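PDB 1R0K: 1-deoxy-D-xylulose 5-phosphate reductoisomerase from Zymomonas mobilis, which catalyses the NADPH-dependent rearrangement and reduction of 1-deoxy-D-xylulose 5-phosphate to 2-C-methyl-D-erythritol 4-phosphate, an early step of isoprenoid biosynthesis that requires a divalent metal ion. Local coordinates for residues R5-I16 / A90-I101. Residues are numbered along the deposited sequence; the frame is centred on the assembly and turned at random.
Sequences RTVTVLGATGSI and AMMGADWTMAAI. With ACT (acetate ion), chain F.
Thr6, Thr8 and Leu10 exchange backbone hydrogen bonds with Trp96, Met98 and Ala100, joining strands 5-10 and 96-99 side by side, axes 4.7 Å apart and within 9° of parallel. Where the pairing begins, Arg5 reaches across with an extended chain, its CG anti to the backbone N (chi1 -173°), and NE meets Asp95 OD2 at 2.8 Å. This salt bridge lies close to the guanidinium plane and uses the anti lone pair of OD2; NH2 adds a weak bond to the same oxygen. One guanidinium face rests on Trp96, whose CB sits over its centre and whose CD1 is 3.6 Å from Arg5 NH2. A leucine in place of Arg5 would probably leave the Asp95 carboxylate without its charged mate and Trp96 CB without the flat guanidinium over it. Nearby, Thr6 OG1 accepts a bond from Asp95 N (2.9 Å), and a water links the same hydroxyl to Gly93 O.

Pairing of the first strand with the fifth along the chain marks the topological switch point of a Rossmann-type sheet, where the chain returns to the other side of strand 5-10, which lies between strands 31-38 and 96-99, and the turn after it leads into helix 15-25 through residues predicted to bind NADPH. Gly11 belongs to this turn, at backbone angles that call for glycine, and a CB there would collide with Ala100 O. On the sheet face of Val7 and Val9, Val7 CG1 packs 3.9 Å from Trp96 CB, and Trp96 NE1 is hydrogen-bonded to Thr273 O. Val9 lies alongside Met98, whose bent chain brings SD to 3.9 Å from Ile16 CG2. On the other face, Leu10 CD1 touches Thr97 CG2 (3.8 Å) and Ala90 CB, and Ile101 CD1 packs against Leu10 CB.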
# COMPACT_ATOMS: atom_id res chain seq x y z
N ARG B 5 25.02 0.44 -14.74
CA ARG B 5 23.90 1.13 -15.37
C ARG B 5 24.28 2.61 -15.43
O ARG B 5 24.71 3.19 -14.43
CB ARG B 5 22.63 0.95 -14.53
CG ARG B 5 21.38 1.50 -15.18
CD ARG B 5 20.19 1.42 -14.23
NE ARG B 5 18.95 1.76 -14.91
CZ ARG B 5 17.79 1.94 -14.30
NH1 ARG B 5 17.71 1.83 -12.98
NH2 ARG B 5 16.70 2.24 -15.00
N THR B 6 24.12 3.22 -16.60
CA THR B 6 24.47 4.62 -16.78
C THR B 6 23.39 5.58 -16.27
O THR B 6 22.20 5.38 -16.52
CB THR B 6 24.76 4.94 -18.26
OG1 THR B 6 23.63 4.57 -19.07
CG2 THR B 6 25.98 4.16 -18.73
N VAL B 7 23.82 6.62 -15.56
CA VAL B 7 22.89 7.59 -15.00
C VAL B 7 23.29 9.04 -15.23
O VAL B 7 24.48 9.39 -15.24
CB VAL B 7 22.72 7.39 -13.48
CG1 VAL B 7 22.22 5.99 -13.19
CG2 VAL B 7 24.05 7.63 -12.77
N THR B 8 22.29 9.88 -15.42
CA THR B 8 22.49 11.31 -15.61
C THR B 8 21.56 12.04 -14.66
O THR B 8 20.39 11.68 -14.51
CB THR B 8 22.20 11.74 -17.06
OG1 THR B 8 23.31 11.41 -17.89
CG2 THR B 8 21.94 13.24 -17.13
N VAL B 9 22.09 13.06 -14.00
CA VAL B 9 21.30 13.83 -13.07
C VAL B 9 21.22 15.28 -13.54
O VAL B 9 22.22 16.00 -13.53
CB VAL B 9 21.90 13.80 -11.65
CG1 VAL B 9 20.97 14.53 -10.68
CG2 VAL B 9 22.11 12.36 -11.21
N LEU B 10 20.04 15.68 -13.98
CA LEU B 10 19.80 17.04 -14.44
C LEU B 10 19.35 17.81 -13.20
O LEU B 10 18.27 17.56 -12.67
CB LEU B 10 18.71 17.05 -15.51
CG LEU B 10 18.94 16.08 -16.68
CD1 LEU B 10 17.75 16.13 -17.61
CD2 LEU B 10 20.23 16.47 -17.42
N GLY B 11 20.19 18.74 -12.73
CA GLY B 11 19.88 19.50 -11.54
C GLY B 11 20.39 18.70 -10.35
O GLY B 11 19.63 18.32 -9.46
N ALA B 12 21.69 18.44 -10.35
CA ALA B 12 22.32 17.63 -9.31
C ALA B 12 22.74 18.35 -8.04
O ALA B 12 23.21 17.71 -7.11
CB ALA B 12 23.52 16.91 -9.90
N THR B 13 22.57 19.67 -7.99
CA THR B 13 22.98 20.43 -6.82
C THR B 13 21.85 20.89 -5.91
O THR B 13 22.10 21.42 -4.82
CB THR B 13 23.81 21.64 -7.23
OG1 THR B 13 23.06 22.44 -8.15
CG2 THR B 13 25.12 21.19 -7.90
N GLY B 14 20.61 20.69 -6.34
CA GLY B 14 19.48 21.08 -5.52
C GLY B 14 19.28 19.98 -4.49
O GLY B 14 20.11 19.08 -4.39
N SER B 15 18.20 20.03 -3.71
CA SER B 15 17.95 19.01 -2.70
C SER B 15 17.72 17.63 -3.32
O SER B 15 18.24 16.63 -2.83
CB SER B 15 16.76 19.39 -1.81
OG SER B 15 15.60 19.60 -2.59
N ILE B 16 16.92 17.57 -4.38
CA ILE B 16 16.65 16.29 -5.04
C ILE B 16 17.96 15.72 -5.60
O ILE B 16 18.25 14.54 -5.44
CB ILE B 16 15.64 16.45 -6.21
CG1 ILE B 16 14.27 16.87 -5.66
CG2 ILE B 16 15.54 15.15 -7.00
CD1 ILE B 16 13.57 15.80 -4.83
N ALA B 90 21.43 15.74 -21.68
CA ALA B 90 20.26 14.88 -21.53
C ALA B 90 20.15 13.85 -22.66
O ALA B 90 19.42 12.87 -22.55
CB ALA B 90 18.99 15.73 -21.47
N MET B 91 20.88 14.09 -23.74
CA MET B 91 20.85 13.20 -24.89
C MET B 91 22.09 12.32 -24.97
O MET B 91 22.28 11.61 -25.95
CB MET B 91 20.73 14.03 -26.18
CG MET B 91 19.42 14.79 -26.31
SD MET B 91 19.39 15.87 -27.75
CE MET B 91 19.11 14.69 -29.06
N MET B 92 22.93 12.35 -23.94
CA MET B 92 24.14 11.54 -23.95
C MET B 92 23.89 10.03 -23.85
O MET B 92 24.82 9.24 -24.00
CB MET B 92 25.10 12.01 -22.85
CG MET B 92 25.72 13.38 -23.16
SD MET B 92 26.93 13.92 -21.95
CE MET B 92 28.37 12.91 -22.44
N GLY B 93 22.65 9.64 -23.60
CA GLY B 93 22.33 8.22 -23.56
C GLY B 93 22.18 7.47 -22.24
O GLY B 93 22.10 6.24 -22.25
N ALA B 94 22.13 8.18 -21.12
CA ALA B 94 21.99 7.52 -19.82
C ALA B 94 20.75 6.63 -19.78
O ALA B 94 19.68 7.03 -20.24
CB ALA B 94 21.91 8.56 -18.73
N ASP B 95 20.89 5.43 -19.22
CA ASP B 95 19.74 4.54 -19.14
C ASP B 95 18.76 5.09 -18.11
O ASP B 95 17.55 4.88 -18.21
CB ASP B 95 20.17 3.13 -18.73
CG ASP B 95 19.02 2.13 -18.77
OD1 ASP B 95 18.51 1.86 -19.89
OD2 ASP B 95 18.61 1.63 -17.70
N TRP B 96 19.28 5.80 -17.12
CA TRP B 96 18.45 6.36 -16.07
C TRP B 96 18.77 7.84 -15.94
O TRP B 96 19.92 8.22 -15.74
CB TRP B 96 18.71 5.67 -14.74
CG TRP B 96 17.75 6.04 -13.66
CD1 TRP B 96 16.52 5.48 -13.44
CD2 TRP B 96 17.93 7.03 -12.64
NE1 TRP B 96 15.93 6.06 -12.33
CE2 TRP B 96 16.78 7.01 -11.82
CE3 TRP B 96 18.97 7.92 -12.33
CZ2 TRP B 96 16.63 7.85 -10.72
CZ3 TRP B 96 18.82 8.77 -11.23
CH2 TRP B 96 17.65 8.72 -10.43
N THR B 97 17.74 8.68 -16.05
CA THR B 97 17.90 10.12 -15.96
C THR B 97 17.03 10.75 -14.90
O THR B 97 15.81 10.59 -14.91
CB THR B 97 17.55 10.82 -17.30
OG1 THR B 97 18.41 10.34 -18.34
CG2 THR B 97 17.71 12.34 -17.17
N MET B 98 17.65 11.48 -13.98
CA MET B 98 16.91 12.18 -12.95
C MET B 98 16.70 13.58 -13.53
O MET B 98 17.65 14.33 -13.73
CB MET B 98 17.73 12.26 -11.65
CG MET B 98 17.17 13.24 -10.62
SD MET B 98 15.43 12.98 -10.20
CE MET B 98 15.58 11.60 -9.10
N ALA B 99 15.44 13.91 -13.83
CA ALA B 99 15.11 15.22 -14.39
C ALA B 99 14.71 16.11 -13.23
O ALA B 99 13.55 16.15 -12.83
CB ALA B 99 13.96 15.09 -15.36
N ALA B 100 15.69 16.84 -12.69
CA ALA B 100 15.43 17.69 -11.54
C ALA B 100 15.69 19.18 -11.75
O ALA B 100 15.81 19.93 -10.79
CB ALA B 100 16.22 17.18 -10.35
N ILE B 101 15.79 19.61 -13.01
CA ILE B 101 15.99 21.03 -13.30
C ILE B 101 14.60 21.65 -13.12
O ILE B 101 13.65 21.22 -13.76
CB ILE B 101 16.44 21.24 -14.76
CG1 ILE B 101 17.81 20.59 -14.99
CG2 ILE B 101 16.51 22.74 -15.07
CD1 ILE B 101 18.23 20.55 -16.44
C ACT F . 21.97 25.61 -8.49
O ACT F . 22.93 24.98 -9.11
OXT ACT F . 21.74 26.86 -8.53
CH3 ACT F . 20.98 24.87 -7.64
O HOH W 1 24.29 4.23 -21.72
O HOH W 2 22.41 11.40 -20.41